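Local coordinates for protein N-acetyl-L-2,4-diaminobutyric acid deacetylase (Ruegeria pomeroyi, PDB 6TWL) that probably removes the acetyl group from N-acetyl-L-2,4-diaminobutyric acid as a zinc-dependent deacetylase in the bacterial breakdown of ectoine, at residues P154-H159 with V204-E209; M174-A179 with R229-H234. All coordinates share one frame; numbering follows the deposited sequence.

Contact 1: P154-H159 with V204-E209; sequences PFAAAH and VLVTTE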
ATOM      1  N   PRO A 154      -2.935   8.450  -8.294  1.00 66.57           N
ATOM      2  CA  PRO A 154      -2.285   7.133  -8.254  1.00 65.37           C
ATOM      3  C   PRO A 154      -0.769   7.244  -8.257  1.00 68.30           C
ATOM      4  O   PRO A 154      -0.183   7.709  -9.241  1.00 66.35           O
ATOM      5  CB  PRO A 154      -2.804   6.450  -9.525  1.00 65.12           C
ATOM      6  CG  PRO A 154      -3.115   7.586 -10.450  1.00 67.73           C
ATOM      7  CD  PRO A 154      -3.639   8.684  -9.568  1.00 67.61           C
ATOM      8  N   PHE A 155      -0.116   6.831  -7.171  1.00 71.44           N
ATOM      9  CA  PHE A 155       1.332   6.949  -7.098  1.00 71.65           C
ATOM     10  C   PHE A 155       1.950   5.723  -6.439  1.00 67.24           C
ATOM     11  O   PHE A 155       1.321   5.044  -5.623  1.00 67.29           O
ATOM     12  CB  PHE A 155       1.768   8.239  -6.359  1.00 73.69           C
ATOM     13  CG  PHE A 155       1.543   8.230  -4.859  1.00 70.97           C
ATOM     14  CD1 PHE A 155       2.369   7.505  -4.007  1.00 68.59           C
ATOM     15  CD2 PHE A 155       0.544   9.008  -4.298  1.00 68.59           C
ATOM     16  CE1 PHE A 155       2.170   7.519  -2.639  1.00 63.66           C
ATOM     17  CE2 PHE A 155       0.346   9.031  -2.929  1.00 71.87           C
ATOM     18  CZ  PHE A 155       1.166   8.289  -2.100  1.00 68.77           C
ATOM     19  N   ALA A 156       3.195   5.455  -6.816  1.00 74.12           N
ATOM     20  CA  ALA A 156       4.072   4.538  -6.108  1.00 72.58           C
ATOM     21  C   ALA A 156       5.085   5.345  -5.306  1.00 68.63           C
ATOM     22  O   ALA A 156       5.450   6.462  -5.682  1.00 73.19           O
ATOM     23  CB  ALA A 156       4.794   3.601  -7.076  1.00 77.10           C
ATOM     24  N   ALA A 157       5.534   4.777  -4.191  1.00 59.19           N
ATOM     25  CA  ALA A 157       6.430   5.480  -3.283  1.00 60.29           C
ATOM     26  C   ALA A 157       7.619   4.603  -2.916  1.00 65.98           C
ATOM     27  O   ALA A 157       7.478   3.388  -2.757  1.00 63.03           O
ATOM     28  CB  ALA A 157       5.697   5.912  -2.009  1.00 59.50           C
ATOM     29  N   ALA A 158       8.787   5.234  -2.775  1.00 70.93           N
ATOM     30  CA  ALA A 158      10.002   4.590  -2.285  1.00 72.65           C
ATOM     31  C   ALA A 158      10.515   5.293  -1.030  1.00 78.33           C
ATOM     32  O   ALA A 158      10.302   6.495  -0.848  1.00 74.46           O
ATOM     33  CB  ALA A 158      11.098   4.586  -3.361  1.00 75.83           C
ATOM     34  N   HIS A 159      11.196   4.519  -0.157  1.00 77.31           N
ATOM     35  CA  HIS A 159      11.785   5.000   1.101  1.00 85.14           C
ATOM     36  C   HIS A 159      13.318   4.884   1.019  1.00 83.26           C
ATOM     37  O   HIS A 159      13.863   3.771   0.980  1.00 90.67           O
ATOM     38  CB  HIS A 159      11.244   4.226   2.312  1.00 89.19           C
ATOM     39  CG  HIS A 159       9.802   4.496   2.659  1.00 90.89           C
ATOM     40  ND1 HIS A 159       9.418   5.323   3.696  1.00 91.95           N
ATOM     41  CD2 HIS A 159       8.654   3.980   2.154  1.00 89.28           C
ATOM     42  CE1 HIS A 159       8.100   5.328   3.794  1.00 88.28           C
ATOM     43  NE2 HIS A 159       7.612   4.521   2.869  1.00 89.82           N
ATOM     44  N   VAL A 204      14.027  -4.249  -0.086  1.00 65.56           N
ATOM     45  CA  VAL A 204      13.470  -3.438  -1.161  1.00 71.02           C
ATOM     46  C   VAL A 204      11.959  -3.412  -0.986  1.00 67.08           C
ATOM     47  O   VAL A 204      11.302  -4.458  -1.005  1.00 68.24           O
ATOM     48  CB  VAL A 204      13.861  -3.995  -2.536  1.00 75.85           C
ATOM     49  CG1 VAL A 204      13.200  -3.188  -3.644  1.00 70.16           C
ATOM     50  CG2 VAL A 204      15.369  -4.005  -2.691  1.00 75.64           C
ATOM     51  N   LEU A 205      11.407  -2.216  -0.804  1.00 69.35           N
ATOM     52  CA  LEU A 205       9.985  -2.025  -0.569  1.00 70.95           C
ATOM     53  C   LEU A 205       9.471  -0.944  -1.508  1.00 80.62           C
ATOM     54  O   LEU A 205      10.060   0.137  -1.590  1.00 84.22           O
ATOM     55  CB  LEU A 205       9.718  -1.626   0.888  1.00 67.06           C
ATOM     56  CG  LEU A 205       8.314  -1.122   1.228  1.00 67.69           C
ATOM     57  CD1 LEU A 205       7.335  -2.278   1.232  1.00 59.02           C
ATOM     58  CD2 LEU A 205       8.303  -0.390   2.563  1.00 75.72           C
ATOM     59  N   VAL A 206       8.395  -1.243  -2.232  1.00 76.62           N
ATOM     60  CA  VAL A 206       7.611  -0.221  -2.915  1.00 78.30           C
ATOM     61  C   VAL A 206       6.193  -0.279  -2.370  1.00 64.16           C
ATOM     62  O   VAL A 206       5.596  -1.358  -2.277  1.00 58.23           O
ATOM     63  CB  VAL A 206       7.634  -0.369  -4.452  1.00 90.36           C
ATOM     64  CG1 VAL A 206       7.213  -1.766  -4.900  1.00104.71           C
ATOM     65  CG2 VAL A 206       6.746   0.703  -5.099  1.00 81.20           C
ATOM     66  N   THR A 207       5.681   0.878  -1.967  1.00 60.55           N
ATOM     67  CA  THR A 207       4.318   1.038  -1.495  1.00 69.64           C
ATOM     68  C   THR A 207       3.558   1.895  -2.495  1.00 71.27           C
ATOM     69  O   THR A 207       4.151   2.529  -3.372  1.00 73.75           O
ATOM     70  CB  THR A 207       4.286   1.686  -0.110  1.00 74.83           C
ATOM     71  OG1 THR A 207       4.886   2.988  -0.189  1.00 74.25           O
ATOM     72  CG2 THR A 207       5.065   0.842   0.880  1.00 76.17           C
ATOM     73  N   THR A 208       2.234   1.903  -2.371  1.00 69.85           N
ATOM     74  CA  THR A 208       1.388   2.599  -3.329  1.00 64.93           C
ATOM     75  C   THR A 208       0.303   3.375  -2.600  1.00 66.40           C
ATOM     76  O   THR A 208       0.043   3.168  -1.412  1.00 65.04           O
ATOM     77  CB  THR A 208       0.719   1.633  -4.321  1.00 61.53           C
ATOM     78  OG1 THR A 208      -0.317   0.907  -3.648  1.00 65.33           O
ATOM     79  CG2 THR A 208       1.720   0.651  -4.913  1.00 57.07           C
ATOM     80  N   GLU A 209      -0.319   4.292  -3.340  1.00 61.94           N
ATOM     81  CA  GLU A 209      -1.624   4.860  -3.006  1.00 66.49           C
ATOM     82  C   GLU A 209      -2.305   5.053  -4.356  1.00 62.16           C
ATOM     83  O   GLU A 209      -2.044   6.039  -5.051  1.00 64.92           O
ATOM     84  CB  GLU A 209      -1.518   6.171  -2.236  1.00 75.62           C
ATOM     85  CG  GLU A 209      -0.985   6.042  -0.814  1.00 77.20           C
ATOM     86  CD  GLU A 209      -2.045   5.644   0.187  1.00 75.52           C
ATOM     87  OE1 GLU A 209      -3.203   5.427  -0.224  1.00 65.19           O
ATOM     88  OE2 GLU A 209      -1.719   5.559   1.389  1.00 70.65           O
TER
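The F155 ring has E209 CB over one face, 3.8 Å from its centroid in a CH-pi contact, while the H159 ring, its ND1 hydrogen-bonded to E187 O, has T207 OG1 loosely at an edge, near its plane. These groups belong to an antiparallel strand pair within the mixed sheet of the catalytic domain, illustrating how a sheet can hold a metal ligand at a strand's C-terminal end. F155 and E209 form a hydrogen-bonded pair, with F155 N to E209 O at 3.0 Å and E209 N to F155 O at 2.9 Å; A157 and T207 form the next. The ring reaches its partner because F155 CG stands between its backbone N and carbonyl carbon (chi1 72°). CZ comes within 3.4 Å of E209 CG, and a bend at chi2 (-82°) then leads the carboxylate away toward H144, another zinc ligand. An alanine at F155 would probably leave E209 CB and CG without this aromatic cover, making the zinc ligand's arm freer to turn. On the other face, A156 and V206 meet methyl to methyl, and T208 OG1 accepts a hydrogen bond from H144 N. Back on the F155 face, A157 CB lies 3.5 Å from T207 OG1.

Contact 2: M174-A179 with R229-H234; sequences MKAFNA and RNVLIH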
ATOM      1  N   MET A 174      10.472   1.434  -7.512  1.00 75.47           N
ATOM      2  CA  MET A 174       9.402   2.399  -7.742  1.00 79.54           C
ATOM      3  C   MET A 174       9.408   2.876  -9.185  1.00 80.56           C
ATOM      4  O   MET A 174       8.354   2.975  -9.824  1.00 73.76           O
ATOM      5  CB  MET A 174       9.530   3.595  -6.799  1.00 80.09           C
ATOM      6  CG  MET A 174       8.708   4.793  -7.276  1.00 74.77           C
ATOM      7  SD  MET A 174       9.054   6.350  -6.445  1.00 85.64           S
ATOM      8  CE  MET A 174      10.637   6.754  -7.156  1.00 86.60           C
ATOM      9  N   LYS A 175      10.591   3.195  -9.717  1.00 78.02           N
ATOM     10  CA  LYS A 175      10.644   3.692 -11.084  1.00 79.79           C
ATOM     11  C   LYS A 175      10.231   2.614 -12.076  1.00 82.73           C
ATOM     12  O   LYS A 175       9.649   2.916 -13.125  1.00 86.59           O
ATOM     13  CB  LYS A 175      12.028   4.259 -11.414  1.00 87.70           C
ATOM     14  CG  LYS A 175      12.268   5.675 -10.847  1.00101.74           C
ATOM     15  CD  LYS A 175      10.962   6.508 -10.695  1.00107.63           C
ATOM     16  CE  LYS A 175      10.100   6.718 -11.964  1.00 98.31           C
ATOM     17  NZ  LYS A 175       8.946   7.572 -11.629  1.00 94.83           N
ATOM     18  N   ALA A 176      10.501   1.348 -11.754  1.00 79.79           N
ATOM     19  CA  ALA A 176       9.948   0.262 -12.555  1.00 78.19           C
ATOM     20  C   ALA A 176       8.424   0.260 -12.493  1.00 76.67           C
ATOM     21  O   ALA A 176       7.765   0.120 -13.527  1.00 72.74           O
ATOM     22  CB  ALA A 176      10.513  -1.076 -12.086  1.00 68.57           C
ATOM     23  N   PHE A 177       7.850   0.441 -11.295  1.00 75.05           N
ATOM     24  CA  PHE A 177       6.392   0.492 -11.163  1.00 78.11           C
ATOM     25  C   PHE A 177       5.793   1.488 -12.147  1.00 75.76           C
ATOM     26  O   PHE A 177       4.851   1.166 -12.879  1.00 74.28           O
ATOM     27  CB  PHE A 177       5.996   0.848  -9.726  1.00 75.70           C
ATOM     28  CG  PHE A 177       4.560   0.514  -9.385  1.00 73.08           C
ATOM     29  CD1 PHE A 177       3.529   1.378  -9.719  1.00 70.14           C
ATOM     30  CD2 PHE A 177       4.249  -0.665  -8.725  1.00 71.02           C
ATOM     31  CE1 PHE A 177       2.211   1.070  -9.406  1.00 62.70           C
ATOM     32  CE2 PHE A 177       2.935  -0.978  -8.408  1.00 71.65           C
ATOM     33  CZ  PHE A 177       1.915  -0.109  -8.749  1.00 61.20           C
ATOM     34  N   ASN A 178       6.342   2.704 -12.184  1.00 68.34           N
ATOM     35  CA  ASN A 178       6.020   3.694 -13.213  1.00 71.93           C
ATOM     36  C   ASN A 178       4.529   4.040 -13.199  1.00 80.13           C
ATOM     37  O   ASN A 178       3.852   4.050 -14.229  1.00 82.38           O
ATOM     38  CB  ASN A 178       6.478   3.210 -14.593  1.00 73.54           C
ATOM     39  CG  ASN A 178       6.244   4.235 -15.687  1.00 85.15           C
ATOM     40  OD1 ASN A 178       5.543   3.964 -16.661  1.00 89.21           O
ATOM     41  ND2 ASN A 178       6.821   5.421 -15.527  1.00 90.01           N
ATOM     42  N   ALA A 179       4.010   4.308 -12.003  1.00 74.84           N
ATOM     43  CA  ALA A 179       2.693   4.896 -11.869  1.00 72.31           C
ATOM     44  C   ALA A 179       2.754   6.325 -12.402  1.00 75.52           C
ATOM     45  O   ALA A 179       3.841   6.877 -12.586  1.00 81.05           O
ATOM     46  CB  ALA A 179       2.243   4.853 -10.409  1.00 67.89           C
ATOM     47  N   ARG A 229       3.360  -5.911 -12.772  1.00 68.98           N
ATOM     48  CA  ARG A 229       4.138  -6.669 -13.748  1.00 67.01           C
ATOM     49  C   ARG A 229       5.510  -6.043 -13.966  1.00 74.14           C
ATOM     50  O   ARG A 229       6.528  -6.745 -13.997  1.00 75.29           O
ATOM     51  CB  ARG A 229       3.381  -6.766 -15.073  1.00 73.15           C
ATOM     52  CG  ARG A 229       3.788  -7.985 -15.888  1.00 80.97           C
ATOM     53  CD  ARG A 229       3.213  -7.964 -17.289  1.00 88.90           C
ATOM     54  NE  ARG A 229       3.463  -6.690 -17.950  1.00 97.62           N
ATOM     55  CZ  ARG A 229       4.149  -6.552 -19.079  1.00 97.74           C
ATOM     56  NH1 ARG A 229       4.658  -7.614 -19.687  1.00 96.63           N
ATOM     57  NH2 ARG A 229       4.323  -5.346 -19.600  1.00 99.05           N
ATOM     58  N   ASN A 230       5.548  -4.721 -14.154  1.00 74.12           N
ATOM     59  CA  ASN A 230       6.815  -4.009 -14.304  1.00 72.51           C
ATOM     60  C   ASN A 230       7.784  -4.365 -13.185  1.00 73.28           C
ATOM     61  O   ASN A 230       8.934  -4.741 -13.436  1.00 68.58           O
ATOM     62  CB  ASN A 230       6.565  -2.500 -14.317  1.00 68.57           C
ATOM     63  CG  ASN A 230       6.145  -1.976 -15.677  1.00 70.02           C
ATOM     64  OD1 ASN A 230       6.101  -2.717 -16.658  1.00 75.51           O
ATOM     65  ND2 ASN A 230       5.863  -0.678 -15.745  1.00 73.48           N
ATOM     66  N   VAL A 231       7.321  -4.261 -11.940  1.00 74.02           N
ATOM     67  CA  VAL A 231       8.192  -4.480 -10.790  1.00 78.17           C
ATOM     68  C   VAL A 231       8.662  -5.931 -10.742  1.00 78.18           C
ATOM     69  O   VAL A 231       9.814  -6.214 -10.389  1.00 82.00           O
ATOM     70  CB  VAL A 231       7.463  -4.054  -9.500  1.00 85.88           C
ATOM     71  CG1 VAL A 231       7.998  -4.787  -8.301  1.00 87.15           C
ATOM     72  CG2 VAL A 231       7.598  -2.553  -9.298  1.00 89.89           C
ATOM     73  N   LEU A 232       7.797  -6.870 -11.130  1.00 70.48           N
ATOM     74  CA  LEU A 232       8.191  -8.276 -11.124  1.00 65.83           C
ATOM     75  C   LEU A 232       9.119  -8.611 -12.287  1.00 75.56           C
ATOM     76  O   LEU A 232      10.022  -9.441 -12.132  1.00 87.38           O
ATOM     77  CB  LEU A 232       6.950  -9.166 -11.146  1.00 56.45           C
ATOM     78  CG  LEU A 232       6.107  -9.031  -9.876  1.00 56.73           C
ATOM     79  CD1 LEU A 232       4.819  -9.841  -9.957  1.00 66.11           C
ATOM     80  CD2 LEU A 232       6.931  -9.424  -8.658  1.00 65.54           C
ATOM     81  N   ILE A 233       8.924  -7.980 -13.446  1.00 77.14           N
ATOM     82  CA  ILE A 233       9.856  -8.163 -14.556  1.00 73.71           C
ATOM     83  C   ILE A 233      11.208  -7.559 -14.210  1.00 77.04           C
ATOM     84  O   ILE A 233      12.254  -8.202 -14.363  1.00 77.80           O
ATOM     85  CB  ILE A 233       9.286  -7.550 -15.848  1.00 69.99           C
ATOM     86  CG1 ILE A 233       8.187  -8.436 -16.430  1.00 74.40           C
ATOM     87  CG2 ILE A 233      10.392  -7.342 -16.875  1.00 70.02           C
ATOM     88  CD1 ILE A 233       7.352  -7.735 -17.475  1.00 73.36           C
ATOM     89  N   HIS A 234      11.204  -6.304 -13.750  1.00 75.14           N
ATOM     90  CA  HIS A 234      12.432  -5.652 -13.309  1.00 78.64           C
ATOM     91  C   HIS A 234      13.165  -6.492 -12.271  1.00 85.12           C
ATOM     92  O   HIS A 234      14.397  -6.582 -12.288  1.00 82.58           O
ATOM     93  CB  HIS A 234      12.106  -4.266 -12.751  1.00 72.45           C
ATOM     94  CG  HIS A 234      13.303  -3.505 -12.272  1.00 77.90           C
ATOM     95  ND1 HIS A 234      13.672  -3.459 -10.945  1.00 75.46           N
ATOM     96  CD2 HIS A 234      14.207  -2.752 -12.940  1.00 79.08           C
ATOM     97  CE1 HIS A 234      14.756  -2.715 -10.817  1.00 77.49           C
ATOM     98  NE2 HIS A 234      15.101  -2.274 -12.014  1.00 81.80           N
TER
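V231 lays its CG2 methyl against the start of the F177 side chain, 3.8 Å from F177 CB and near the plane of the ring, at the edge marked by CD2. The same methyl is 3.6 Å from F177 N, packing on the backbone as well. With CG anti to its backbone N (chi1 -162°), the F177 ring keeps its CD2 edge near V231 and packs on A156 of strand 155-158. Next along the interface A176, with only a methyl, packs directly on H234: its CB is 3.6 Å from H234 CB, and the imidazole meets the methyl obliquely, at the solvent-exposed margin. Here helices 167-177 and 218-234 pack beside each other on one face of the mixed sheet, a helical layer of the alpha/beta catalytic domain, and V231 also touches L139 and V141 of strand 139-142. The polar link is modest. N230 ND2 makes a weak, bent bond (126°) to A176 O at 3.0 Å, in the last turn of helix 167-177, and the same amide nitrogen also donates to Q243 O. N178 leaves the helix with positive phi (60°), and its OD1 receives bonds from D245 N, beyond helix 218-234, and from K226 NZ, of that helix itself.

How the contacts relate
The two contacts form adjacent layers, a strand pair and, packed on one of its faces, a pair of helices, with centres 10 Å apart. Each strand of contact 1 is followed in the chain by one helix of contact 2: 155-158 leads to 167-177, and 204-209 to 218-234; helix 194-201 lies on the other face, against H159, L205 and T207. The layers touch where F177 CD1 lies 3.7 Å from A156 CB and M174 SD 3.8 Å from A158 N. Contact 1 holds the zinc ligand E209, whose side chain is about 4 Å from that of H144 and about 6 Å from that of E61, although this chain carries no zinc. Contact 2 stands further back, with the side chains of F177 and E209 about 10 Å apart.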